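Local coordinates for protein Amuc_1102 (Akkermansia muciniphila, PDB 7DSZ) that is of unknown function but adopts an immunoglobulin-like fold related to archaeal type IV pilus proteins, consistent with a role in a pilus-like assembly, at residues C[26-30]-C[133-139]; C[52-56]-C[189-193]; C[82-86]-C[121-125]; C[89-95]-C[167-172]. Residues are numbered along the deposited sequence.

Contact 1: C[26-30]-C[133-139]; sequences LSLYM and WVKYQGV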
loop_
_atom_site.group_PDB
_atom_site.type_symbol
_atom_site.label_atom_id
_atom_site.label_comp_id
_atom_site.label_asym_id
_atom_site.label_seq_id
_atom_site.Cartn_x
_atom_site.Cartn_y
_atom_site.Cartn_z
ATOM N N LEU C 26 13.733 -5.498 -22.120
ATOM C CA LEU C 26 13.151 -6.094 -20.916
ATOM C C LEU C 26 13.735 -7.486 -20.704
ATOM O O LEU C 26 13.644 -8.344 -21.590
ATOM C CB LEU C 26 11.628 -6.183 -21.043
ATOM C CG LEU C 26 10.899 -6.519 -19.742
ATOM C CD1 LEU C 26 10.995 -5.376 -18.712
ATOM C CD2 LEU C 26 9.452 -6.841 -20.034
ATOM N N SER C 27 14.331 -7.711 -19.534
ATOM C CA SER C 27 14.892 -8.999 -19.148
ATOM C C SER C 27 14.140 -9.549 -17.947
ATOM O O SER C 27 13.744 -8.797 -17.061
ATOM C CB SER C 27 16.368 -8.886 -18.777
ATOM O OG SER C 27 17.150 -8.600 -19.920
ATOM N N LEU C 28 13.994 -10.871 -17.896
ATOM C CA LEU C 28 13.396 -11.538 -16.739
ATOM C C LEU C 28 14.490 -12.083 -15.833
ATOM O O LEU C 28 15.361 -12.838 -16.286
ATOM C CB LEU C 28 12.479 -12.679 -17.177
ATOM C CG LEU C 28 12.060 -13.646 -16.060
ATOM C CD1 LEU C 28 11.160 -12.920 -15.063
ATOM C CD2 LEU C 28 11.341 -14.841 -16.654
ATOM N N TYR C 29 14.446 -11.695 -14.565
ATOM C CA TYR C 29 15.282 -12.262 -13.518
ATOM C C TYR C 29 14.393 -12.945 -12.496
ATOM O O TYR C 29 13.473 -12.317 -11.963
ATOM C CB TYR C 29 16.085 -11.198 -12.790
ATOM C CG TYR C 29 17.088 -10.442 -13.624
ATOM C CD1 TYR C 29 18.400 -10.884 -13.710
ATOM C CD2 TYR C 29 16.731 -9.278 -14.286
ATOM C CE1 TYR C 29 19.341 -10.186 -14.446
ATOM C CE2 TYR C 29 17.679 -8.559 -15.034
ATOM C CZ TYR C 29 18.974 -9.030 -15.097
ATOM O OH TYR C 29 19.916 -8.341 -15.801
ATOM N N MET C 30 14.669 -14.214 -12.204
ATOM C CA MET C 30 14.014 -14.877 -11.085
ATOM C C MET C 30 14.831 -14.595 -9.833
ATOM O O MET C 30 16.037 -14.859 -9.798
ATOM C CB MET C 30 13.871 -16.386 -11.331
ATOM C CG MET C 30 13.073 -16.727 -12.581
ATOM S SD MET C 30 11.382 -16.076 -12.548
ATOM C CE MET C 30 10.795 -16.664 -10.976
ATOM N N TRP C 133 8.639 -19.590 -20.508
ATOM C CA TRP C 133 7.223 -19.395 -20.249
ATOM C C TRP C 133 6.740 -18.002 -20.620
ATOM O O TRP C 133 5.532 -17.798 -20.745
ATOM C CB TRP C 133 6.907 -19.705 -18.785
ATOM C CG TRP C 133 7.697 -18.941 -17.749
ATOM C CD1 TRP C 133 8.901 -19.297 -17.198
ATOM C CD2 TRP C 133 7.297 -17.730 -17.089
ATOM N NE1 TRP C 133 9.281 -18.370 -16.248
ATOM C CE2 TRP C 133 8.313 -17.399 -16.165
ATOM C CE3 TRP C 133 6.179 -16.895 -17.193
ATOM C CZ2 TRP C 133 8.244 -16.261 -15.347
ATOM C CZ3 TRP C 133 6.111 -15.770 -16.389
ATOM C CH2 TRP C 133 7.146 -15.453 -15.487
ATOM N N VAL C 134 7.642 -17.048 -20.819
ATOM C CA VAL C 134 7.269 -15.727 -21.313
ATOM C C VAL C 134 7.287 -15.777 -22.837
ATOM O O VAL C 134 8.354 -15.869 -23.448
ATOM C CB VAL C 134 8.217 -14.642 -20.787
ATOM C CG1 VAL C 134 7.759 -13.275 -21.281
ATOM C CG2 VAL C 134 8.296 -14.684 -19.263
ATOM N N LYS C 135 6.114 -15.684 -23.457
ATOM C CA LYS C 135 6.015 -15.823 -24.907
ATOM C C LYS C 135 6.266 -14.509 -25.636
ATOM O O LYS C 135 7.020 -14.477 -26.613
ATOM C CB LYS C 135 4.642 -16.389 -25.282
ATOM C CG LYS C 135 4.428 -17.807 -24.765
ATOM C CD LYS C 135 5.673 -18.663 -24.992
ATOM C CE LYS C 135 5.445 -20.089 -24.513
ATOM N NZ LYS C 135 6.675 -20.920 -24.588
ATOM N N TYR C 136 5.644 -13.426 -25.179
ATOM C CA TYR C 136 5.850 -12.104 -25.755
ATOM C C TYR C 136 6.046 -11.075 -24.650
ATOM O O TYR C 136 5.508 -11.222 -23.548
ATOM C CB TYR C 136 4.671 -11.676 -26.594
ATOM C CG TYR C 136 4.332 -12.643 -27.704
ATOM C CD1 TYR C 136 5.195 -12.823 -28.767
ATOM C CD2 TYR C 136 3.154 -13.377 -27.679
ATOM C CE1 TYR C 136 4.899 -13.699 -29.792
ATOM C CE2 TYR C 136 2.843 -14.262 -28.708
ATOM C CZ TYR C 136 3.725 -14.413 -29.758
ATOM O OH TYR C 136 3.444 -15.281 -30.783
ATOM N N GLN C 137 6.809 -10.025 -24.969
ATOM C CA GLN C 137 7.045 -8.903 -24.064
ATOM C C GLN C 137 6.948 -7.593 -24.833
ATOM O O GLN C 137 7.317 -7.515 -26.008
ATOM C CB GLN C 137 8.436 -8.946 -23.403
ATOM C CG GLN C 137 8.722 -10.216 -22.655
ATOM C CD GLN C 137 10.042 -10.182 -21.906
ATOM O OE1 GLN C 137 10.162 -10.756 -20.824
ATOM N NE2 GLN C 137 11.051 -9.540 -22.495
ATOM N N GLY C 138 6.480 -6.551 -24.155
ATOM C CA GLY C 138 6.497 -5.223 -24.735
ATOM C C GLY C 138 6.489 -4.170 -23.650
ATOM O O GLY C 138 5.922 -4.374 -22.571
ATOM N N VAL C 139 7.132 -3.038 -23.936
ATOM C CA VAL C 139 7.129 -1.885 -23.044
ATOM C C VAL C 139 6.895 -0.635 -23.876
ATOM O O VAL C 139 7.614 -0.398 -24.849
ATOM C CB VAL C 139 8.450 -1.753 -22.262
ATOM C CG1 VAL C 139 8.425 -0.500 -21.387
ATOM C CG2 VAL C 139 8.701 -3.013 -21.417
#
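Segments 26-30 and 133-139 belong to different β-sheets and face each other without backbone pairing: their end-to-end directions diverge by 141°, and the nearest CA atoms are L26 CA and Q137 CA, 7.4 Å apart, followed by L28 CA and V134 CA at 8.7 Å. Side chains fill the gap. L26, L28, V134, Q137 and V139 point toward the opposite segment. L26 CD2 meets V139 CG2 at 4.1 Å, and L28 CD2 touches both V134 CG2 (4.0 Å) and W133 CZ2 (3.6 Å). M30 SD lies near the plane of the W133 ring, at its edge, 4.2 Å from W133 CZ2. The indole also packs on helix 117-124 through V120 and I123. Farther along, K135 and Y136 both face A81 in a classic β bulge. The single polar link is Q137 NE2 donating to L26 O (3.0 Å); the same nitrogen is also hydrogen-bonded to Y151 OH. Apolar packing therefore joins the two sheets, as expected between the layers of an immunoglobulin-like sandwich, while one side-chain amide binds the carbonyl of L26, in the break of strand 18-32 just before it resumes at S27.

Contact 2: C[52-56]-C[189-193]; sequences ADFEI and WYDRY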
loop_
_atom_site.group_PDB
_atom_site.type_symbol
_atom_site.label_atom_id
_atom_site.label_comp_id
_atom_site.label_asym_id
_atom_site.label_seq_id
_atom_site.Cartn_x
_atom_site.Cartn_y
_atom_site.Cartn_z
ATOM N N ALA C 52 9.237 -13.347 -10.196
ATOM C CA ALA C 52 9.632 -12.895 -11.529
ATOM C C ALA C 52 9.844 -11.386 -11.489
ATOM O O ALA C 52 8.919 -10.634 -11.160
ATOM C CB ALA C 52 8.570 -13.250 -12.568
ATOM N N ASP C 53 11.054 -10.941 -11.804
ATOM C CA ASP C 53 11.399 -9.522 -11.781
ATOM C C ASP C 53 11.783 -9.133 -13.202
ATOM O O ASP C 53 12.851 -9.523 -13.682
ATOM C CB ASP C 53 12.544 -9.285 -10.785
ATOM C CG ASP C 53 13.119 -7.877 -10.832
ATOM O OD1 ASP C 53 12.570 -6.981 -11.506
ATOM O OD2 ASP C 53 14.126 -7.676 -10.136
ATOM N N PHE C 54 10.898 -8.394 -13.877
ATOM C CA PHE C 54 11.136 -7.945 -15.243
ATOM C C PHE C 54 11.809 -6.584 -15.174
ATOM O O PHE C 54 11.247 -5.654 -14.598
ATOM C CB PHE C 54 9.829 -7.847 -16.035
ATOM C CG PHE C 54 9.131 -9.168 -16.247
ATOM C CD1 PHE C 54 9.393 -9.930 -17.384
ATOM C CD2 PHE C 54 8.191 -9.628 -15.338
ATOM C CE1 PHE C 54 8.726 -11.161 -17.594
ATOM C CE2 PHE C 54 7.538 -10.841 -15.529
ATOM C CZ PHE C 54 7.804 -11.602 -16.669
ATOM N N GLU C 55 13.003 -6.462 -15.757
ATOM C CA GLU C 55 13.817 -5.252 -15.636
ATOM C C GLU C 55 14.094 -4.692 -17.017
ATOM O O GLU C 55 14.485 -5.445 -17.909
ATOM C CB GLU C 55 15.154 -5.569 -14.964
ATOM C CG GLU C 55 15.032 -6.120 -13.551
ATOM C CD GLU C 55 15.003 -4.999 -12.554
ATOM O OE1 GLU C 55 15.843 -4.071 -12.694
ATOM O OE2 GLU C 55 14.138 -5.022 -11.650
ATOM N N ILE C 56 13.930 -3.379 -17.203
ATOM C CA ILE C 56 14.332 -2.729 -18.441
ATOM C C ILE C 56 15.186 -1.498 -18.158
ATOM O O ILE C 56 14.729 -0.561 -17.493
ATOM C CB ILE C 56 13.138 -2.376 -19.353
ATOM C CG1 ILE C 56 13.631 -1.783 -20.679
ATOM C CG2 ILE C 56 12.101 -1.469 -18.668
ATOM C CD1 ILE C 56 12.568 -1.900 -21.802
ATOM N N TRP C 189 17.154 -1.971 -3.062
ATOM C CA TRP C 189 17.681 -1.438 -4.320
ATOM C C TRP C 189 17.020 -0.112 -4.667
ATOM O O TRP C 189 16.646 0.140 -5.817
ATOM C CB TRP C 189 17.489 -2.424 -5.474
ATOM C CG TRP C 189 18.232 -3.722 -5.372
ATOM C CD1 TRP C 189 19.038 -4.160 -4.350
ATOM C CD2 TRP C 189 18.250 -4.743 -6.370
ATOM N NE1 TRP C 189 19.534 -5.418 -4.656
ATOM C CE2 TRP C 189 19.056 -5.790 -5.889
ATOM C CE3 TRP C 189 17.632 -4.878 -7.622
ATOM C CZ2 TRP C 189 19.267 -6.954 -6.618
ATOM C CZ3 TRP C 189 17.853 -6.040 -8.353
ATOM C CH2 TRP C 189 18.665 -7.057 -7.845
ATOM N N TYR C 190 16.885 0.759 -3.667
ATOM C CA TYR C 190 16.016 1.910 -3.842
ATOM C C TYR C 190 16.545 2.843 -4.927
ATOM O O TYR C 190 15.761 3.379 -5.724
ATOM C CB TYR C 190 15.826 2.650 -2.513
ATOM C CG TYR C 190 14.849 3.799 -2.663
ATOM C CD1 TYR C 190 13.470 3.573 -2.606
ATOM C CD2 TYR C 190 15.296 5.104 -2.907
ATOM C CE1 TYR C 190 12.555 4.618 -2.768
ATOM C CE2 TYR C 190 14.391 6.161 -3.070
ATOM C CZ TYR C 190 13.020 5.909 -2.993
ATOM O OH TYR C 190 12.096 6.924 -3.173
ATOM N N ASP C 191 17.871 2.992 -5.021
ATOM C CA ASP C 191 18.468 3.918 -5.985
ATOM C C ASP C 191 18.474 3.417 -7.422
ATOM O O ASP C 191 18.892 4.169 -8.313
ATOM C CB ASP C 191 19.904 4.232 -5.580
ATOM C CG ASP C 191 19.960 5.175 -4.420
ATOM O OD1 ASP C 191 18.904 5.794 -4.158
ATOM O OD2 ASP C 191 21.025 5.296 -3.781
ATOM N N ARG C 192 18.072 2.168 -7.669
ATOM C CA ARG C 192 18.155 1.604 -9.013
ATOM C C ARG C 192 17.041 2.104 -9.927
ATOM O O ARG C 192 17.194 2.068 -11.159
ATOM C CB ARG C 192 18.134 0.069 -8.912
ATOM C CG ARG C 192 18.073 -0.699 -10.243
ATOM C CD ARG C 192 18.169 -2.204 -9.966
ATOM N NE ARG C 192 17.949 -3.039 -11.144
ATOM C CZ ARG C 192 18.936 -3.527 -11.889
ATOM N NH1 ARG C 192 20.203 -3.244 -11.571
ATOM N NH2 ARG C 192 18.671 -4.294 -12.942
ATOM N N TYR C 193 15.936 2.578 -9.358
ATOM C CA TYR C 193 14.727 2.924 -10.084
ATOM C C TYR C 193 14.236 4.291 -9.639
ATOM O O TYR C 193 14.498 4.714 -8.506
ATOM C CB TYR C 193 13.607 1.911 -9.804
ATOM C CG TYR C 193 14.005 0.452 -9.793
ATOM C CD1 TYR C 193 14.477 -0.151 -8.629
ATOM C CD2 TYR C 193 13.860 -0.335 -10.938
ATOM C CE1 TYR C 193 14.809 -1.494 -8.614
ATOM C CE2 TYR C 193 14.203 -1.684 -10.928
ATOM C CZ TYR C 193 14.661 -2.245 -9.755
ATOM O OH TYR C 193 15.013 -3.572 -9.687
#
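E55 is held by two consecutive residues of the loop, R192 and Y193. R192 forms a salt bridge with it, R192 NE and R192 NH2 each donating to E55 OE1 at 2.8 Å, and Y193 OH donates to E55 OE2 at 2.6 Å. E55 OE1 lies near the plane of the guanidinium, at its edge, and the tyrosine takes the other oxygen. A weak bond from R192 NE to Y193 OH (3.3 Å) ties the two partners together. D53 sits beside this network, its OD2 4.2 Å from Y193 OH and 4.4 Å from W189 CZ3, but its salt-bridge partner is R31, which also makes a cation-pi contact with W189. The loop itself is tightened by R192 N donating to W189 O (3.1 Å). Strand 50-63 is the middle strand of its antiparallel sheet, between strands 18-32 and 109-115; the loop before strand 195-196 docks on the face bearing D53 and E55, where R192 makes a cation-pi contact with Y110.

Contact 3: C[82-86]-C[121-125]; sequences VVNPD and KRITG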
loop_
_atom_site.group_PDB
_atom_site.type_symbol
_atom_site.label_atom_id
_atom_site.label_comp_id
_atom_site.label_asym_id
_atom_site.label_seq_id
_atom_site.Cartn_x
_atom_site.Cartn_y
_atom_site.Cartn_z
ATOM N N VAL C 82 1.761 -14.950 -21.790
ATOM C CA VAL C 82 2.086 -16.308 -21.377
ATOM C C VAL C 82 0.968 -17.225 -21.863
ATOM O O VAL C 82 -0.146 -16.785 -22.157
ATOM C CB VAL C 82 2.262 -16.438 -19.838
ATOM C CG1 VAL C 82 3.317 -15.458 -19.333
ATOM C CG2 VAL C 82 0.931 -16.192 -19.120
ATOM N N VAL C 83 1.280 -18.518 -21.938
ATOM C CA VAL C 83 0.257 -19.510 -22.257
ATOM C C VAL C 83 -0.665 -19.680 -21.058
ATOM O O VAL C 83 -0.198 -19.862 -19.926
ATOM C CB VAL C 83 0.903 -20.848 -22.640
ATOM C CG1 VAL C 83 -0.176 -21.911 -22.856
ATOM C CG2 VAL C 83 1.779 -20.691 -23.885
ATOM N N ASN C 84 -1.982 -19.614 -21.302
ATOM C CA ASN C 84 -2.972 -19.877 -20.263
ATOM C C ASN C 84 -2.783 -21.306 -19.772
ATOM O O ASN C 84 -3.016 -22.256 -20.531
ATOM C CB ASN C 84 -4.398 -19.671 -20.781
ATOM C CG ASN C 84 -5.434 -19.732 -19.672
ATOM O OD1 ASN C 84 -5.160 -20.228 -18.585
ATOM N ND2 ASN C 84 -6.630 -19.222 -19.942
ATOM N N PRO C 85 -2.352 -21.503 -18.522
ATOM C CA PRO C 85 -2.131 -22.872 -18.041
ATOM C C PRO C 85 -3.414 -23.657 -17.865
ATOM O O PRO C 85 -3.348 -24.884 -17.729
ATOM C CB PRO C 85 -1.411 -22.667 -16.702
ATOM C CG PRO C 85 -1.886 -21.315 -16.232
ATOM C CD PRO C 85 -2.072 -20.489 -17.481
ATOM N N ASP C 86 -4.570 -22.989 -17.841
ATOM C CA ASP C 86 -5.859 -23.657 -17.712
ATOM C C ASP C 86 -6.521 -23.951 -19.046
ATOM O O ASP C 86 -7.397 -24.823 -19.105
ATOM C CB ASP C 86 -6.826 -22.811 -16.885
ATOM C CG ASP C 86 -6.467 -22.780 -15.425
ATOM O OD1 ASP C 86 -5.920 -23.787 -14.932
ATOM O OD2 ASP C 86 -6.722 -21.742 -14.776
ATOM N N LYS C 121 4.289 -20.067 -10.398
ATOM C CA LYS C 121 4.029 -21.496 -10.239
ATOM C C LYS C 121 2.754 -21.899 -10.967
ATOM O O LYS C 121 2.699 -22.965 -11.593
ATOM C CB LYS C 121 3.943 -21.860 -8.756
ATOM C CG LYS C 121 3.658 -23.355 -8.526
ATOM C CD LYS C 121 3.840 -23.763 -7.075
ATOM C CE LYS C 121 3.709 -25.283 -6.941
ATOM N NZ LYS C 121 3.587 -25.712 -5.524
ATOM N N ARG C 122 1.720 -21.056 -10.898
ATOM C CA ARG C 122 0.480 -21.336 -11.621
ATOM C C ARG C 122 0.711 -21.384 -13.128
ATOM O O ARG C 122 0.172 -22.260 -13.822
ATOM C CB ARG C 122 -0.567 -20.280 -11.280
ATOM C CG ARG C 122 -1.940 -20.562 -11.892
ATOM C CD ARG C 122 -2.970 -19.556 -11.449
ATOM N NE ARG C 122 -4.268 -19.910 -12.015
ATOM C CZ ARG C 122 -5.275 -19.064 -12.181
ATOM N NH1 ARG C 122 -5.155 -17.800 -11.784
ATOM N NH2 ARG C 122 -6.405 -19.481 -12.744
ATOM N N ILE C 123 1.509 -20.453 -13.657
ATOM C CA ILE C 123 1.740 -20.402 -15.103
ATOM C C ILE C 123 2.560 -21.601 -15.562
ATOM O O ILE C 123 2.253 -22.227 -16.585
ATOM C CB ILE C 123 2.427 -19.079 -15.499
ATOM C CG1 ILE C 123 1.464 -17.899 -15.350
ATOM C CG2 ILE C 123 2.929 -19.153 -16.961
ATOM C CD1 ILE C 123 2.180 -16.519 -15.412
ATOM N N THR C 124 3.609 -21.943 -14.820
ATOM C CA THR C 124 4.605 -22.892 -15.298
ATOM C C THR C 124 4.439 -24.289 -14.728
ATOM O O THR C 124 5.001 -25.233 -15.291
ATOM C CB THR C 124 6.018 -22.413 -14.957
ATOM O OG1 THR C 124 6.223 -22.492 -13.544
ATOM C CG2 THR C 124 6.228 -20.981 -15.435
ATOM N N GLY C 125 3.709 -24.433 -13.622
ATOM C CA GLY C 125 3.529 -25.716 -12.986
ATOM C C GLY C 125 4.580 -26.070 -11.963
ATOM O O GLY C 125 4.438 -27.093 -11.283
HETATM O O HOH W 1 1.257 -21.977 -19.123
#
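K121 starts the last helical residues; its O accepts from G125 N at 2.7 Å as helix 117-124 comes to an end. R122 follows, and its O lies 3.3 Å from P85 CG, the proline packing against the helix backbone. The extended R122 side chain reaches D86, where R122 NH2 donates to D86 OD2 at 3.1 Å in a salt bridge. I123 buries the most surface of this segment: its CD1 meets V82 CG2 at 3.9 Å, its O lies 3.7 Å from P85 CB, and a water donates to both I123 O and V83 O, 2.7 Å from each. T124 turns away, packing on W133, and G125 leaves the helix with a positive phi that suits glycine. Opposite, N84 OD1 accepts from D86 N (2.9 Å) in an Asx turn. The strongest partners of the charged pair lie in a neighbouring subunit, R122 bonding D72 and D86 bonding S68 there. The contact thus joins apolar packing and a water bridge between main-chain carbonyls to a charged subunit interface.

Contact 4: C[89-95]-C[167-172]; sequences RQYLKLY and PSIVET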
loop_
_atom_site.group_PDB
_atom_site.type_symbol
_atom_site.label_atom_id
_atom_site.label_comp_id
_atom_site.label_asym_id
_atom_site.label_seq_id
_atom_site.Cartn_x
_atom_site.Cartn_y
_atom_site.Cartn_z
ATOM N N ARG C 89 -4.905 -23.624 -25.329
ATOM C CA ARG C 89 -5.154 -23.136 -26.675
ATOM C C ARG C 89 -4.993 -21.622 -26.794
ATOM O O ARG C 89 -4.959 -21.106 -27.916
ATOM C CB ARG C 89 -6.559 -23.565 -27.115
ATOM C CG ARG C 89 -6.668 -23.975 -28.581
ATOM C CD ARG C 89 -7.658 -25.133 -28.801
ATOM N NE ARG C 89 -8.454 -25.447 -27.613
ATOM C CZ ARG C 89 -9.508 -26.264 -27.609
ATOM N NH1 ARG C 89 -9.903 -26.848 -28.732
ATOM N NH2 ARG C 89 -10.172 -26.492 -26.481
ATOM N N GLN C 90 -4.875 -20.893 -25.681
ATOM C CA GLN C 90 -4.860 -19.440 -25.738
ATOM C C GLN C 90 -3.713 -18.862 -24.915
ATOM O O GLN C 90 -3.109 -19.530 -24.067
ATOM C CB GLN C 90 -6.190 -18.844 -25.260
ATOM C CG GLN C 90 -6.459 -19.014 -23.786
ATOM C CD GLN C 90 -7.778 -18.397 -23.359
ATOM O OE1 GLN C 90 -7.991 -18.120 -22.177
ATOM N NE2 GLN C 90 -8.672 -18.181 -24.318
ATOM N N TYR C 91 -3.422 -17.595 -25.195
ATOM C CA TYR C 91 -2.444 -16.815 -24.454
ATOM C C TYR C 91 -3.158 -15.850 -23.523
ATOM O O TYR C 91 -4.246 -15.349 -23.831
ATOM C CB TYR C 91 -1.527 -16.016 -25.394
ATOM C CG TYR C 91 -0.604 -16.853 -26.244
ATOM C CD1 TYR C 91 0.526 -17.433 -25.702
ATOM C CD2 TYR C 91 -0.852 -17.045 -27.601
ATOM C CE1 TYR C 91 1.380 -18.194 -26.473
ATOM C CE2 TYR C 91 0.005 -17.801 -28.384
ATOM C CZ TYR C 91 1.118 -18.375 -27.810
ATOM O OH TYR C 91 1.979 -19.136 -28.565
ATOM N N LEU C 92 -2.524 -15.576 -22.382
ATOM C CA LEU C 92 -2.959 -14.527 -21.472
ATOM C C LEU C 92 -2.094 -13.293 -21.697
ATOM O O LEU C 92 -0.873 -13.403 -21.762
ATOM C CB LEU C 92 -2.844 -14.984 -20.015
ATOM C CG LEU C 92 -3.746 -16.169 -19.667
ATOM C CD1 LEU C 92 -3.539 -16.594 -18.223
ATOM C CD2 LEU C 92 -5.210 -15.807 -19.940
ATOM N N LYS C 93 -2.726 -12.138 -21.823
ATOM C CA LYS C 93 -2.013 -10.871 -21.924
ATOM C C LYS C 93 -2.124 -10.155 -20.585
ATOM O O LYS C 93 -3.229 -9.816 -20.146
ATOM C CB LYS C 93 -2.565 -10.009 -23.056
ATOM C CG LYS C 93 -1.836 -8.682 -23.219
ATOM C CD LYS C 93 -2.132 -8.021 -24.559
ATOM C CE LYS C 93 -3.616 -7.711 -24.706
ATOM N NZ LYS C 93 -3.927 -7.076 -26.028
ATOM N N LEU C 94 -0.981 -9.954 -19.934
ATOM C CA LEU C 94 -0.899 -9.290 -18.641
ATOM C C LEU C 94 -0.422 -7.861 -18.856
ATOM O O LEU C 94 0.526 -7.628 -19.612
ATOM C CB LEU C 94 0.067 -10.029 -17.717
ATOM C CG LEU C 94 -0.076 -11.550 -17.695
ATOM C CD1 LEU C 94 0.901 -12.117 -16.667
ATOM C CD2 LEU C 94 -1.525 -11.975 -17.399
ATOM N N TYR C 95 -1.075 -6.912 -18.197
ATOM C CA TYR C 95 -0.814 -5.498 -18.432
ATOM C C TYR C 95 -0.569 -4.773 -17.121
ATOM O O TYR C 95 -1.240 -5.044 -16.119
ATOM C CB TYR C 95 -1.994 -4.858 -19.140
ATOM C CG TYR C 95 -1.958 -3.343 -19.253
ATOM C CD1 TYR C 95 -1.204 -2.725 -20.250
ATOM C CD2 TYR C 95 -2.719 -2.540 -18.413
ATOM C CE1 TYR C 95 -1.195 -1.340 -20.396
ATOM C CE2 TYR C 95 -2.712 -1.150 -18.546
ATOM C CZ TYR C 95 -1.934 -0.567 -19.536
ATOM O OH TYR C 95 -1.930 0.794 -19.684
ATOM N N PRO C 167 -8.948 -13.870 -30.808
ATOM C CA PRO C 167 -9.537 -14.753 -29.792
ATOM C C PRO C 167 -8.509 -15.615 -29.074
ATOM O O PRO C 167 -8.816 -16.138 -27.996
ATOM C CB PRO C 167 -10.526 -15.606 -30.601
ATOM C CG PRO C 167 -9.971 -15.601 -31.993
ATOM C CD PRO C 167 -9.351 -14.243 -32.177
ATOM N N SER C 168 -7.308 -15.780 -29.625
ATOM C CA SER C 168 -6.277 -16.577 -28.976
ATOM C C SER C 168 -5.435 -15.781 -27.979
ATOM O O SER C 168 -4.526 -16.353 -27.368
ATOM C CB SER C 168 -5.359 -17.209 -30.023
ATOM O OG SER C 168 -4.589 -16.222 -30.687
ATOM N N ILE C 169 -5.688 -14.484 -27.818
ATOM C CA ILE C 169 -4.994 -13.668 -26.828
ATOM C C ILE C 169 -6.056 -12.952 -26.004
ATOM O O ILE C 169 -6.838 -12.154 -26.536
ATOM C CB ILE C 169 -4.001 -12.677 -27.470
ATOM C CG1 ILE C 169 -3.345 -11.791 -26.407
ATOM C CG2 ILE C 169 -4.653 -11.837 -28.556
ATOM C CD1 ILE C 169 -2.207 -12.462 -25.678
ATOM N N VAL C 170 -6.103 -13.258 -24.710
ATOM C CA VAL C 170 -7.128 -12.748 -23.809
ATOM C C VAL C 170 -6.453 -11.953 -22.699
ATOM O O VAL C 170 -5.572 -12.477 -22.011
ATOM C CB VAL C 170 -7.961 -13.895 -23.208
ATOM C CG1 VAL C 170 -9.128 -13.340 -22.404
ATOM C CG2 VAL C 170 -8.434 -14.841 -24.310
ATOM N N GLU C 171 -6.889 -10.710 -22.507
ATOM C CA GLU C 171 -6.374 -9.899 -21.411
ATOM C C GLU C 171 -7.067 -10.294 -20.111
ATOM O O GLU C 171 -8.256 -10.626 -20.104
ATOM C CB GLU C 171 -6.584 -8.409 -21.696
ATOM C CG GLU C 171 -5.795 -7.477 -20.750
ATOM C CD GLU C 171 -5.857 -6.004 -21.155
ATOM O OE1 GLU C 171 -5.689 -5.131 -20.271
ATOM O OE2 GLU C 171 -6.073 -5.720 -22.356
ATOM N N THR C 172 -6.315 -10.279 -19.009
ATOM C CA THR C 172 -6.862 -10.645 -17.708
ATOM C C THR C 172 -6.192 -9.813 -16.626
ATOM O O THR C 172 -4.987 -9.543 -16.695
ATOM C CB THR C 172 -6.672 -12.134 -17.403
ATOM O OG1 THR C 172 -7.212 -12.438 -16.107
ATOM C CG2 THR C 172 -5.199 -12.526 -17.420
HETATM O O HOH W 2 -3.858 -6.998 -17.124
#
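This is parallel β-sheet pairing: the short strand 169-171 lies along the start of strand 91-104, which on its other side pairs antiparallel with strand 70-83. The short segments of the two strands approach to 4.5 Å between axes at 37°, a marked twist. Register is Y91 with I169, L92 with V170 and K93 with E171. Main-chain bonds alternate as parallel strands require: Y91 N donates to S168 O (2.7 Å), V170 N to Y91 O (2.9 Å) and K93 N to V170 O (2.9 Å), while T172 N to K93 O (3.3 Å) is weak. Beyond it, a water bridges Y95 N (3.0 Å) and T172 O (2.8 Å) as the strands part. On the face with Y91, I169, K93 and E171, I169 CD1 nestles between Y91 CB and K93 CB, 3.6 Å from each, and K93 NZ, hydrogen-bonded to W162 O, stays 4.5 Å from E171 OE2, beyond a salt bridge. On the face with L92 and V170, T172 CG2 lies 3.7 Å from L94 CD2 and 4.1 Å from L92 CD2, and Q90 NE2 approaches V170 CG2 (3.3 Å) while Q90 OE1 accepts from N84 ND2. Such a short parallel strand makes the sheet mixed, since its other pairings are antiparallel, within the β-sandwich of an immunoglobulin-like domain.

How the contacts relate
Contacts 1, 3 and 4 reach the six-stranded mixed sheet, whereas contact 2 lies on the three-stranded sheet. Contact 1 spans the two sheets and touches each of the others, contact 2 through the pairing of strands 18-32 and 50-63. Contacts 3 and 4, centres 12 Å apart, share the pairing of strands 70-83 and 91-104, and both touch the same neighbouring subunit. Contact 2 does not touch contacts 3 and 4, its centre lying about 24 and 26 Å from theirs. Along the chain contacts 3 and 4 nest inside the loop of contact 2 and cross each other, while contact 1 encloses contact 3 and crosses 2 and 4, so distant segments interlock in one sandwich.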